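Local coordinates for putative phytoene/squalene synthase YisP (PDB 3WE9), which hydrolyses farnesyl diphosphate to farnesol and diphosphate, an activity that supports biofilm formation in Bacillus subtilis, at residues P37-Q42 with Y91-L96; W45-F50 with G133-P138; V153-A158 with K235-L240. One frame throughout, in Å; residues are numbered along the deposited sequence.

How the contacts relate
Contacts 1 and 2 are neighbours, with centres about 9 Å apart, and both use helix 38-54. They touch through F94 and L96: F94 O lies 3.5 Å from P138 CB, and L96 CD1 lies 4.1 Å from V47 CG2. Contact 3 lies deeper, about 7 Å from the centre of the chain. Its centre is about 14 Å from that of contact 2, with nearest atoms about 4 Å apart, and about 20 Å from that of contact 1. Helices 118-140 and 145-165, consecutive in the chain, link contacts 2 and 3. Triethylene glycol, probably from the crystallisation liquor, lies about 4 Å from the L136 side chain and also about 4 Å from that of A237. Such molecules may mark a pocket.

Contact 1: P37-Q42 with Y91-L96; sequences PLKQRQ and YRTFTL
F94 turns its CG anti to its own carbonyl carbon (chi1 -68°), which sends the ring out to K39 and Q40 on helix 38-54. K39 holds CG on the far side from its backbone N (chi1 -173°), and its aliphatic chain passes the outer end of the ring. K39 CG meets F94 CZ at 3.6 Å. The K39 backbone also comes near, with K39 O 3.7 Å from F94 CE2. The lysine chain stays extended as far as K39 CD, which touches T93 CG2 at 3.8 Å. This methyl is the part of T93 that makes the contact. Its hydroxyl, OG1, is hydrogen-bonded to H89 O, one turn earlier.

Q40 reaches the ring from the next position and crosses it at about a right angle. Q40 CG sits 3.6 Å from F94 CE1, obliquely to the ring. The amide then runs along the rim. Q40 NE2 lies in the ring plane at its edge, 3.9 Å from F94 CE1. The amide and ring planes are 51° apart, so the two flat groups do not stack. The touching atoms are mostly carbon, with K39 O and the Q40 amide beside the ring. The contact lies at the surface of the protein.

It joins the start of helix 38-54, where P37 is the N-cap, to the region where helix 84-94 gives way to a turn. T95 there has positive phi, and L96 N bonds to Y91 O at 3.2 Å. I139 of helix 118-140 also touches Q40 and F94, so three helices meet here. An aromatic ring packed against the start of a neighbouring helix joins two helices at the surface of this all-alpha fold, the isoprenoid synthase fold of the phytoene/squalene synthase family.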
ATOM      1  N   PRO A  37      16.182   6.158  -8.169  1.00 20.08           N
ATOM      2  CA  PRO A  37      16.964   6.227  -9.405  1.00 21.64           C
ATOM      3  C   PRO A  37      16.194   5.372 -10.410  1.00 22.22           C
ATOM      4  O   PRO A  37      15.454   4.469 -10.013  1.00 21.41           O
ATOM      5  CB  PRO A  37      18.297   5.597  -9.006  1.00 20.76           C
ATOM      6  CG  PRO A  37      18.431   6.010  -7.569  1.00 21.34           C
ATOM      7  CD  PRO A  37      17.031   5.762  -7.032  1.00 21.80           C
ATOM      8  N   LEU A  38      16.366   5.654 -11.697  1.00 23.10           N
ATOM      9  CA  LEU A  38      15.651   4.937 -12.749  1.00 25.36           C
ATOM     10  C   LEU A  38      15.583   3.416 -12.612  1.00 24.48           C
ATOM     11  O   LEU A  38      14.496   2.831 -12.655  1.00 23.58           O
ATOM     12  CB  LEU A  38      16.242   5.302 -14.118  1.00 28.79           C
ATOM     13  CG  LEU A  38      15.500   4.720 -15.326  1.00 31.43           C
ATOM     14  CD1 LEU A  38      14.030   5.129 -15.269  1.00 31.56           C
ATOM     15  CD2 LEU A  38      16.148   5.209 -16.617  1.00 32.63           C
ATOM     16  N   LYS A  39      16.733   2.771 -12.450  1.00 21.77           N
ATOM     17  CA  LYS A  39      16.755   1.317 -12.335  1.00 21.92           C
ATOM     18  C   LYS A  39      15.842   0.817 -11.213  1.00 20.15           C
ATOM     19  O   LYS A  39      15.029  -0.085 -11.419  1.00 20.26           O
ATOM     20  CB  LYS A  39      18.184   0.814 -12.105  1.00 22.79           C
ATOM     21  CG  LYS A  39      18.298  -0.702 -12.154  1.00 27.48           C
ATOM     22  CD  LYS A  39      19.704  -1.179 -11.821  1.00 30.37           C
ATOM     23  CE  LYS A  39      20.699  -0.791 -12.893  1.00 34.10           C
ATOM     24  NZ  LYS A  39      22.086  -1.178 -12.493  1.00 35.97           N
ATOM     25  N   GLN A  40      15.979   1.401 -10.026  1.00 18.24           N
ATOM     26  CA  GLN A  40      15.140   1.008  -8.898  1.00 18.84           C
ATOM     27  C   GLN A  40      13.667   1.383  -9.140  1.00 18.32           C
ATOM     28  O   GLN A  40      12.761   0.608  -8.845  1.00 18.45           O
ATOM     29  CB  GLN A  40      15.644   1.674  -7.610  1.00 17.92           C
ATOM     30  CG  GLN A  40      16.895   1.033  -7.006  1.00 18.02           C
ATOM     31  CD  GLN A  40      18.199   1.529  -7.614  1.00 20.59           C
ATOM     32  OE1 GLN A  40      18.212   2.223  -8.628  1.00 19.88           O
ATOM     33  NE2 GLN A  40      19.310   1.164  -6.986  1.00 21.65           N
ATOM     34  N   ARG A  41      13.446   2.577  -9.679  1.00 19.59           N
ATOM     35  CA  ARG A  41      12.097   3.081  -9.961  1.00 20.26           C
ATOM     36  C   ARG A  41      11.314   2.112 -10.843  1.00 22.01           C
ATOM     37  O   ARG A  41      10.199   1.694 -10.507  1.00 19.91           O
ATOM     38  CB  ARG A  41      12.195   4.442 -10.663  1.00 22.71           C
ATOM     39  CG  ARG A  41      10.865   5.152 -10.912  1.00 24.43           C
ATOM     40  CD  ARG A  41      11.088   6.379 -11.791  1.00 28.46           C
ATOM     41  NE  ARG A  41      12.230   7.162 -11.324  1.00 31.08           N
ATOM     42  CZ  ARG A  41      13.039   7.860 -12.118  1.00 32.30           C
ATOM     43  NH1 ARG A  41      12.836   7.882 -13.429  1.00 33.02           N
ATOM     44  NH2 ARG A  41      14.064   8.521 -11.603  1.00 32.04           N
ATOM     45  N   GLN A  42      11.902   1.759 -11.980  1.00 22.27           N
ATOM     46  CA  GLN A  42      11.248   0.848 -12.906  1.00 23.26           C
ATOM     47  C   GLN A  42      11.006  -0.513 -12.276  1.00 22.29           C
ATOM     48  O   GLN A  42       9.960  -1.131 -12.495  1.00 19.41           O
ATOM     49  CB  GLN A  42      12.076   0.731 -14.191  1.00 24.99           C
ATOM     50  CG  GLN A  42      12.094   2.043 -14.968  1.00 30.39           C
ATOM     51  CD  GLN A  42      12.682   1.915 -16.357  1.00 33.06           C
ATOM     52  OE1 GLN A  42      12.429   2.750 -17.227  1.00 36.75           O
ATOM     53  NE2 GLN A  42      13.474   0.877 -16.572  1.00 31.65           N
ATOM     54  N   TYR A  91      13.551  -8.956 -11.132  1.00 22.99           N
ATOM     55  CA  TYR A  91      13.849 -10.071 -10.250  1.00 25.57           C
ATOM     56  C   TYR A  91      15.335 -10.428 -10.264  1.00 25.54           C
ATOM     57  O   TYR A  91      15.955 -10.623  -9.215  1.00 24.69           O
ATOM     58  CB  TYR A  91      13.030 -11.286 -10.683  1.00 31.03           C
ATOM     59  CG  TYR A  91      13.008 -12.400  -9.670  1.00 36.10           C
ATOM     60  CD1 TYR A  91      12.073 -12.405  -8.636  1.00 39.20           C
ATOM     61  CD2 TYR A  91      13.926 -13.445  -9.736  1.00 37.51           C
ATOM     62  CE1 TYR A  91      12.047 -13.426  -7.693  1.00 41.78           C
ATOM     63  CE2 TYR A  91      13.915 -14.472  -8.797  1.00 41.23           C
ATOM     64  CZ  TYR A  91      12.970 -14.456  -7.780  1.00 43.56           C
ATOM     65  OH  TYR A  91      12.945 -15.476  -6.855  1.00 46.68           O
ATOM     66  N   ARG A  92      15.899 -10.515 -11.465  1.00 24.41           N
ATOM     67  CA  ARG A  92      17.303 -10.864 -11.636  1.00 24.93           C
ATOM     68  C   ARG A  92      18.250  -9.716 -11.299  1.00 23.51           C
ATOM     69  O   ARG A  92      19.369  -9.931 -10.836  1.00 22.93           O
ATOM     70  CB  ARG A  92      17.546 -11.320 -13.077  1.00 26.58           C
ATOM     71  CG  ARG A  92      16.918 -12.663 -13.425  1.00 27.90           C
ATOM     72  CD  ARG A  92      16.967 -12.899 -14.925  1.00 32.13           C
ATOM     73  NE  ARG A  92      18.171 -12.304 -15.483  1.00 35.43           N
ATOM     74  CZ  ARG A  92      18.176 -11.304 -16.361  1.00 33.78           C
ATOM     75  NH1 ARG A  92      17.037 -10.784 -16.798  1.00 32.26           N
ATOM     76  NH2 ARG A  92      19.330 -10.808 -16.774  1.00 34.83           N
ATOM     77  N   THR A  93      17.793  -8.494 -11.527  1.00 19.99           N
ATOM     78  CA  THR A  93      18.610  -7.323 -11.261  1.00 18.81           C
ATOM     79  C   THR A  93      18.782  -7.023  -9.777  1.00 18.15           C
ATOM     80  O   THR A  93      19.876  -6.653  -9.335  1.00 16.48           O
ATOM     81  CB  THR A  93      18.008  -6.079 -11.950  1.00 20.01           C
ATOM     82  OG1 THR A  93      17.872  -6.336 -13.354  1.00 21.36           O
ATOM     83  CG2 THR A  93      18.899  -4.861 -11.732  1.00 19.57           C
ATOM     84  N   PHE A  94      17.707  -7.190  -9.009  1.00 18.89           N
ATOM     85  CA  PHE A  94      17.740  -6.897  -7.577  1.00 20.31           C
ATOM     86  C   PHE A  94      17.705  -8.104  -6.647  1.00 22.35           C
ATOM     87  O   PHE A  94      17.588  -7.950  -5.428  1.00 21.33           O
ATOM     88  CB  PHE A  94      16.600  -5.935  -7.241  1.00 20.41           C
ATOM     89  CG  PHE A  94      16.797  -4.565  -7.820  1.00 19.11           C
ATOM     90  CD1 PHE A  94      17.632  -3.646  -7.187  1.00 19.50           C
ATOM     91  CD2 PHE A  94      16.203  -4.217  -9.033  1.00 19.32           C
ATOM     92  CE1 PHE A  94      17.880  -2.396  -7.755  1.00 20.09           C
ATOM     93  CE2 PHE A  94      16.443  -2.968  -9.615  1.00 18.67           C
ATOM     94  CZ  PHE A  94      17.284  -2.056  -8.973  1.00 19.04           C
ATOM     95  N   THR A  95      17.820  -9.297  -7.227  1.00 23.79           N
ATOM     96  CA  THR A  95      17.802 -10.537  -6.457  1.00 25.26           C
ATOM     97  C   THR A  95      16.605 -10.544  -5.505  1.00 25.15           C
ATOM     98  O   THR A  95      16.759 -10.667  -4.288  1.00 25.93           O
ATOM     99  CB  THR A  95      19.109 -10.699  -5.656  1.00 26.69           C
ATOM    100  OG1 THR A  95      20.229 -10.552  -6.539  1.00 26.48           O
ATOM    101  CG2 THR A  95      19.168 -12.075  -5.004  1.00 28.65           C
ATOM    102  N   LEU A  96      15.412 -10.407  -6.073  1.00 26.36           N
ATOM    103  CA  LEU A  96      14.180 -10.385  -5.286  1.00 27.39           C
ATOM    104  C   LEU A  96      13.845 -11.782  -4.764  1.00 30.54           C
ATOM    105  O   LEU A  96      14.306 -12.788  -5.314  1.00 31.05           O
ATOM    106  CB  LEU A  96      13.024  -9.856  -6.140  1.00 25.41           C
ATOM    107  CG  LEU A  96      13.231  -8.461  -6.753  1.00 23.87           C
ATOM    108  CD1 LEU A  96      12.009  -8.075  -7.573  1.00 24.19           C
ATOM    109  CD2 LEU A  96      13.488  -7.438  -5.655  1.00 21.26           C
TER

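Contact 2: W45-F50 with G133-P138; sequences WAVLSF and GLMLLP
V47 and L48 carry helix 45-50 onto M135 and L136 of helix 133-138. The axes of the two segments approach to 10.2 Å and run nearly antiparallel, at 164°. W45, at the start, points away from the partner. Its indole packs on F30 and on helix 6-25. Its carbonyl O takes two bonds from S49, one from the backbone N and one from OG at 2.8 Å. The hydroxyl lies above the carbonyl plane.

V47 is the centre of the contact. Its CG1 stands anti to the backbone N (chi1 170°) and fits between two side chains of the other helix. V47 CG1 lies 3.6 Å from L136 CD2 and 3.7 Å from M135 CB. The methionine sulfur is as near as its CB, with M135 SD 3.7 Å from V47 CG1. L136 CD2 also rests against V47 CB, so one leucine methyl covers the valine branch point.

L48 follows with a looser touch, L48 CD2 being 4.3 Å from L136 CD1. F50 closes the segment with its ring among F87, F101 and I105, and M135 touches the same F101, so helix 98-107 lines the same apolar layer.

The partner helix kinks at P138, whose N makes no bond to the preceding turn. A valine methyl set between methionine and leucine joins two nearly antiparallel helices of the isoprenoid synthase fold.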
ATOM      1  N   TRP A  45       7.993  -0.290 -10.233  1.00 18.33           N
ATOM      2  CA  TRP A  45       6.787  -0.285 -11.056  1.00 19.68           C
ATOM      3  C   TRP A  45       6.394  -1.726 -11.356  1.00 20.59           C
ATOM      4  O   TRP A  45       5.228  -2.099 -11.254  1.00 22.03           O
ATOM      5  CB  TRP A  45       7.021   0.432 -12.386  1.00 19.26           C
ATOM      6  CG  TRP A  45       7.297   1.907 -12.308  1.00 17.82           C
ATOM      7  CD1 TRP A  45       7.078   2.741 -11.248  1.00 18.37           C
ATOM      8  CD2 TRP A  45       7.820   2.719 -13.359  1.00 19.62           C
ATOM      9  NE1 TRP A  45       7.437   4.029 -11.578  1.00 20.29           N
ATOM     10  CE2 TRP A  45       7.894   4.043 -12.871  1.00 20.40           C
ATOM     11  CE3 TRP A  45       8.232   2.457 -14.674  1.00 19.92           C
ATOM     12  CZ2 TRP A  45       8.366   5.106 -13.655  1.00 23.69           C
ATOM     13  CZ3 TRP A  45       8.702   3.511 -15.452  1.00 23.91           C
ATOM     14  CH2 TRP A  45       8.764   4.822 -14.937  1.00 24.10           C
ATOM     15  N   ALA A  46       7.381  -2.535 -11.732  1.00 21.54           N
ATOM     16  CA  ALA A  46       7.144  -3.937 -12.058  1.00 22.53           C
ATOM     17  C   ALA A  46       6.528  -4.680 -10.880  1.00 24.05           C
ATOM     18  O   ALA A  46       5.550  -5.418 -11.039  1.00 25.21           O
ATOM     19  CB  ALA A  46       8.465  -4.613 -12.478  1.00 22.59           C
ATOM     20  N   VAL A  47       7.106  -4.489  -9.699  1.00 23.88           N
ATOM     21  CA  VAL A  47       6.611  -5.149  -8.495  1.00 24.78           C
ATOM     22  C   VAL A  47       5.169  -4.758  -8.177  1.00 25.63           C
ATOM     23  O   VAL A  47       4.326  -5.624  -7.938  1.00 25.88           O
ATOM     24  CB  VAL A  47       7.505  -4.829  -7.274  1.00 24.28           C
ATOM     25  CG1 VAL A  47       6.840  -5.322  -5.988  1.00 24.71           C
ATOM     26  CG2 VAL A  47       8.870  -5.489  -7.451  1.00 24.13           C
ATOM     27  N   LEU A  48       4.881  -3.461  -8.182  1.00 25.70           N
ATOM     28  CA  LEU A  48       3.526  -3.007  -7.885  1.00 27.57           C
ATOM     29  C   LEU A  48       2.535  -3.331  -9.006  1.00 27.40           C
ATOM     30  O   LEU A  48       1.350  -3.535  -8.746  1.00 28.17           O
ATOM     31  CB  LEU A  48       3.517  -1.506  -7.582  1.00 27.64           C
ATOM     32  CG  LEU A  48       4.281  -1.089  -6.318  1.00 28.23           C
ATOM     33  CD1 LEU A  48       3.970   0.367  -6.000  1.00 29.68           C
ATOM     34  CD2 LEU A  48       3.884  -1.977  -5.148  1.00 30.88           C
ATOM     35  N   SER A  49       3.012  -3.368 -10.247  1.00 27.84           N
ATOM     36  CA  SER A  49       2.142  -3.716 -11.368  1.00 28.93           C
ATOM     37  C   SER A  49       1.703  -5.160 -11.145  1.00 29.07           C
ATOM     38  O   SER A  49       0.533  -5.506 -11.347  1.00 28.42           O
ATOM     39  CB  SER A  49       2.889  -3.598 -12.700  1.00 29.53           C
ATOM     40  OG  SER A  49       3.096  -2.242 -13.052  1.00 32.56           O
ATOM     41  N   PHE A  50       2.656  -5.992 -10.726  1.00 27.93           N
ATOM     42  CA  PHE A  50       2.392  -7.394 -10.435  1.00 30.42           C
ATOM     43  C   PHE A  50       1.295  -7.476  -9.378  1.00 31.88           C
ATOM     44  O   PHE A  50       0.335  -8.233  -9.520  1.00 31.35           O
ATOM     45  CB  PHE A  50       3.655  -8.077  -9.900  1.00 31.90           C
ATOM     46  CG  PHE A  50       3.389  -9.390  -9.219  1.00 33.71           C
ATOM     47  CD1 PHE A  50       3.186 -10.549  -9.961  1.00 36.51           C
ATOM     48  CD2 PHE A  50       3.306  -9.458  -7.829  1.00 35.32           C
ATOM     49  CE1 PHE A  50       2.903 -11.759  -9.329  1.00 37.35           C
ATOM     50  CE2 PHE A  50       3.023 -10.657  -7.187  1.00 35.38           C
ATOM     51  CZ  PHE A  50       2.819 -11.813  -7.939  1.00 37.44           C
ATOM     52  N   GLY A 133       5.714  -4.855   0.837  1.00 19.49           N
ATOM     53  CA  GLY A 133       6.833  -4.153   1.434  1.00 21.08           C
ATOM     54  C   GLY A 133       8.084  -5.009   1.371  1.00 22.48           C
ATOM     55  O   GLY A 133       9.177  -4.518   1.087  1.00 20.07           O
ATOM     56  N   LEU A 134       7.931  -6.302   1.644  1.00 22.58           N
ATOM     57  CA  LEU A 134       9.069  -7.213   1.597  1.00 23.18           C
ATOM     58  C   LEU A 134       9.521  -7.390   0.144  1.00 22.17           C
ATOM     59  O   LEU A 134      10.709  -7.510  -0.129  1.00 21.76           O
ATOM     60  CB  LEU A 134       8.696  -8.569   2.205  1.00 26.05           C
ATOM     61  CG  LEU A 134       9.866  -9.517   2.488  1.00 31.74           C
ATOM     62  CD1 LEU A 134      10.878  -8.832   3.406  1.00 29.97           C
ATOM     63  CD2 LEU A 134       9.338 -10.802   3.137  1.00 33.11           C
ATOM     64  N   MET A 135       8.571  -7.409  -0.787  1.00 20.95           N
ATOM     65  CA  MET A 135       8.905  -7.545  -2.206  1.00 20.95           C
ATOM     66  C   MET A 135       9.871  -6.433  -2.615  1.00 20.36           C
ATOM     67  O   MET A 135      10.850  -6.663  -3.322  1.00 19.17           O
ATOM     68  CB  MET A 135       7.662  -7.400  -3.078  1.00 20.35           C
ATOM     69  CG  MET A 135       6.630  -8.502  -2.991  1.00 23.07           C
ATOM     70  SD  MET A 135       5.217  -8.024  -4.003  1.00 24.18           S
ATOM     71  CE  MET A 135       3.853  -8.813  -3.080  1.00 26.25           C
ATOM     72  N   LEU A 136       9.564  -5.222  -2.159  1.00 18.72           N
ATOM     73  CA  LEU A 136      10.345  -4.033  -2.480  1.00 19.42           C
ATOM     74  C   LEU A 136      11.642  -3.817  -1.715  1.00 18.34           C
ATOM     75  O   LEU A 136      12.488  -3.045  -2.158  1.00 19.41           O
ATOM     76  CB  LEU A 136       9.474  -2.789  -2.289  1.00 16.78           C
ATOM     77  CG  LEU A 136       8.224  -2.658  -3.165  1.00 17.03           C
ATOM     78  CD1 LEU A 136       7.419  -1.454  -2.698  1.00 16.58           C
ATOM     79  CD2 LEU A 136       8.617  -2.511  -4.634  1.00 19.28           C
ATOM     80  N   LEU A 137      11.794  -4.477  -0.571  1.00 17.75           N
ATOM     81  CA  LEU A 137      12.983  -4.290   0.263  1.00 20.64           C
ATOM     82  C   LEU A 137      14.326  -4.284  -0.470  1.00 19.83           C
ATOM     83  O   LEU A 137      15.128  -3.364  -0.296  1.00 20.33           O
ATOM     84  CB  LEU A 137      13.015  -5.335   1.386  1.00 20.45           C
ATOM     85  CG  LEU A 137      14.139  -5.190   2.419  1.00 22.99           C
ATOM     86  CD1 LEU A 137      14.071  -3.817   3.072  1.00 21.05           C
ATOM     87  CD2 LEU A 137      14.016  -6.288   3.470  1.00 24.47           C
ATOM     88  N   PRO A 138      14.593  -5.310  -1.293  1.00 21.93           N
ATOM     89  CA  PRO A 138      15.870  -5.364  -2.022  1.00 22.36           C
ATOM     90  C   PRO A 138      16.075  -4.191  -2.980  1.00 22.10           C
ATOM     91  O   PRO A 138      17.206  -3.862  -3.343  1.00 20.98           O
ATOM     92  CB  PRO A 138      15.793  -6.700  -2.757  1.00 22.87           C
ATOM     93  CG  PRO A 138      14.903  -7.525  -1.877  1.00 23.00           C
ATOM     94  CD  PRO A 138      13.821  -6.546  -1.511  1.00 21.74           C
TER

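Contact 3: V153-A158 with K235-L240; sequences VSLGLA and KAALHL
Within the two segments the CA atoms of L155 and L238 are the closest pair, 7.7 Å apart. Both segments are regular helix and continue in both directions. Each keeps its own main-chain bonds, such as L157 N to V153 O and H239 N to K235 O. Across these segments the contacts within 4.5 Å are between side chains.

L155 makes all of the contact from its side. Its CG lies anti to the backbone N (chi1 178°), which extends the side chain toward helix 235-240. The two methyls then divide between two partners. L155 CD1 meets L238 CD2 at 3.8 Å. L155 CD2 faces A237 CB at 4.3 Å, a looser touch.

L238 does not aim its CB straight at L155. Its CG instead stands opposite its own carbonyl carbon (chi1 -73°), and the end of the chain comes nearer than its base. The two leucines pass each other at a slant and meet methyl to methyl. The A237 methyl adds a small apolar surface beside them. The contact is wholly apolar, with A237 and L238 both buried.

Within helix 235-240, H239 ND1 makes a weak bond to K235 O at 3.1 Å.

Helix 199-221 packs against both segments: Y215 and L216 touch A158, Q220 touches L238, and E218 bonds to S154 OG. Helix 118-140 meets the 153-158 segment through A125 and Y126. Helix 264-271 lies against A236, H239 and L240, so both segments lie among further helices of the all-helical fold.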
ATOM      1  N   VAL A 153       8.052  -3.865   5.881  1.00 18.65           N
ATOM      2  CA  VAL A 153       6.820  -4.617   6.065  1.00 19.13           C
ATOM      3  C   VAL A 153       5.773  -3.739   6.751  1.00 18.89           C
ATOM      4  O   VAL A 153       4.606  -3.717   6.349  1.00 16.34           O
ATOM      5  CB  VAL A 153       7.065  -5.894   6.908  1.00 21.55           C
ATOM      6  CG1 VAL A 153       5.738  -6.572   7.234  1.00 20.31           C
ATOM      7  CG2 VAL A 153       7.973  -6.857   6.136  1.00 22.18           C
ATOM      8  N   SER A 154       6.194  -3.004   7.775  1.00 16.77           N
ATOM      9  CA  SER A 154       5.275  -2.129   8.489  1.00 18.58           C
ATOM     10  C   SER A 154       4.703  -1.050   7.564  1.00 18.10           C
ATOM     11  O   SER A 154       3.529  -0.712   7.653  1.00 17.98           O
ATOM     12  CB  SER A 154       5.979  -1.484   9.686  1.00 21.14           C
ATOM     13  OG  SER A 154       6.133  -2.425  10.737  1.00 20.95           O
ATOM     14  N   LEU A 155       5.535  -0.511   6.679  1.00 18.83           N
ATOM     15  CA  LEU A 155       5.078   0.513   5.746  1.00 18.05           C
ATOM     16  C   LEU A 155       4.012  -0.056   4.806  1.00 16.46           C
ATOM     17  O   LEU A 155       2.946   0.528   4.640  1.00 14.88           O
ATOM     18  CB  LEU A 155       6.249   1.049   4.921  1.00 18.87           C
ATOM     19  CG  LEU A 155       5.858   2.095   3.867  1.00 18.53           C
ATOM     20  CD1 LEU A 155       5.224   3.301   4.549  1.00 19.54           C
ATOM     21  CD2 LEU A 155       7.087   2.503   3.061  1.00 20.45           C
ATOM     22  N   GLY A 156       4.306  -1.198   4.195  1.00 14.68           N
ATOM     23  CA  GLY A 156       3.353  -1.809   3.284  1.00 15.69           C
ATOM     24  C   GLY A 156       2.055  -2.181   3.978  1.00 14.47           C
ATOM     25  O   GLY A 156       0.965  -1.996   3.429  1.00 14.08           O
ATOM     26  N   LEU A 157       2.183  -2.721   5.183  1.00 13.95           N
ATOM     27  CA  LEU A 157       1.043  -3.119   6.002  1.00 16.77           C
ATOM     28  C   LEU A 157       0.180  -1.881   6.281  1.00 15.43           C
ATOM     29  O   LEU A 157      -1.029  -1.890   6.063  1.00 14.01           O
ATOM     30  CB  LEU A 157       1.568  -3.718   7.318  1.00 17.16           C
ATOM     31  CG  LEU A 157       0.754  -4.237   8.518  1.00 21.81           C
ATOM     32  CD1 LEU A 157      -0.636  -3.640   8.573  1.00 21.24           C
ATOM     33  CD2 LEU A 157       0.699  -5.739   8.461  1.00 23.78           C
ATOM     34  N   ALA A 158       0.820  -0.816   6.757  1.00 14.28           N
ATOM     35  CA  ALA A 158       0.116   0.428   7.070  1.00 14.80           C
ATOM     36  C   ALA A 158      -0.589   1.013   5.840  1.00 14.60           C
ATOM     37  O   ALA A 158      -1.728   1.482   5.921  1.00 13.77           O
ATOM     38  CB  ALA A 158       1.101   1.447   7.636  1.00 14.31           C
ATOM     39  N   LYS A 235       9.939   8.588   2.773  1.00 23.50           N
ATOM     40  CA  LYS A 235       9.408   9.777   3.431  1.00 24.85           C
ATOM     41  C   LYS A 235       8.127  10.235   2.728  1.00 23.16           C
ATOM     42  O   LYS A 235       7.138  10.579   3.376  1.00 21.97           O
ATOM     43  CB  LYS A 235      10.454  10.899   3.399  1.00 27.07           C
ATOM     44  CG  LYS A 235      10.065  12.161   4.158  1.00 30.92           C
ATOM     45  CD  LYS A 235      11.188  13.197   4.101  1.00 33.03           C
ATOM     46  CE  LYS A 235      10.847  14.445   4.906  1.00 36.61           C
ATOM     47  NZ  LYS A 235      11.944  15.459   4.856  1.00 39.26           N
ATOM     48  N   ALA A 236       8.149  10.234   1.399  1.00 21.20           N
ATOM     49  CA  ALA A 236       6.981  10.640   0.626  1.00 20.59           C
ATOM     50  C   ALA A 236       5.801   9.713   0.929  1.00 19.45           C
ATOM     51  O   ALA A 236       4.686  10.171   1.191  1.00 21.13           O
ATOM     52  CB  ALA A 236       7.302  10.605  -0.863  1.00 18.30           C
ATOM     53  N   ALA A 237       6.055   8.409   0.900  1.00 18.67           N
ATOM     54  CA  ALA A 237       5.010   7.422   1.171  1.00 18.36           C
ATOM     55  C   ALA A 237       4.399   7.656   2.552  1.00 17.17           C
ATOM     56  O   ALA A 237       3.183   7.604   2.722  1.00 16.08           O
ATOM     57  CB  ALA A 237       5.589   6.008   1.082  1.00 16.26           C
ATOM     58  N   LEU A 238       5.258   7.902   3.538  1.00 17.66           N
ATOM     59  CA  LEU A 238       4.813   8.157   4.898  1.00 20.08           C
ATOM     60  C   LEU A 238       3.927   9.401   4.968  1.00 21.07           C
ATOM     61  O   LEU A 238       2.816   9.354   5.496  1.00 20.07           O
ATOM     62  CB  LEU A 238       6.024   8.333   5.820  1.00 21.48           C
ATOM     63  CG  LEU A 238       6.792   7.049   6.146  1.00 24.30           C
ATOM     64  CD1 LEU A 238       8.067   7.387   6.916  1.00 27.07           C
ATOM     65  CD2 LEU A 238       5.901   6.125   6.963  1.00 24.39           C
ATOM     66  N   HIS A 239       4.426  10.511   4.433  1.00 21.71           N
ATOM     67  CA  HIS A 239       3.680  11.772   4.443  1.00 23.06           C
ATOM     68  C   HIS A 239       2.349  11.690   3.708  1.00 20.62           C
ATOM     69  O   HIS A 239       1.336  12.209   4.181  1.00 20.68           O
ATOM     70  CB  HIS A 239       4.523  12.887   3.813  1.00 27.24           C
ATOM     71  CG  HIS A 239       5.527  13.489   4.745  1.00 31.37           C
ATOM     72  ND1 HIS A 239       6.421  12.730   5.469  1.00 34.86           N
ATOM     73  CD2 HIS A 239       5.776  14.779   5.073  1.00 33.03           C
ATOM     74  CE1 HIS A 239       7.176  13.527   6.205  1.00 35.46           C
ATOM     75  NE2 HIS A 239       6.805  14.775   5.983  1.00 35.06           N
ATOM     76  N   LEU A 240       2.354  11.044   2.548  1.00 19.03           N
ATOM     77  CA  LEU A 240       1.153  10.917   1.732  1.00 18.94           C
ATOM     78  C   LEU A 240       0.035  10.131   2.405  1.00 18.68           C
ATOM     79  O   LEU A 240      -1.126  10.536   2.359  1.00 17.84           O
ATOM     80  CB  LEU A 240       1.491  10.265   0.387  1.00 20.38           C
ATOM     81  CG  LEU A 240       2.343  11.117  -0.565  1.00 24.16           C
ATOM     82  CD1 LEU A 240       2.774  10.285  -1.770  1.00 23.04           C
ATOM     83  CD2 LEU A 240       1.540  12.335  -1.008  1.00 20.80           C
TER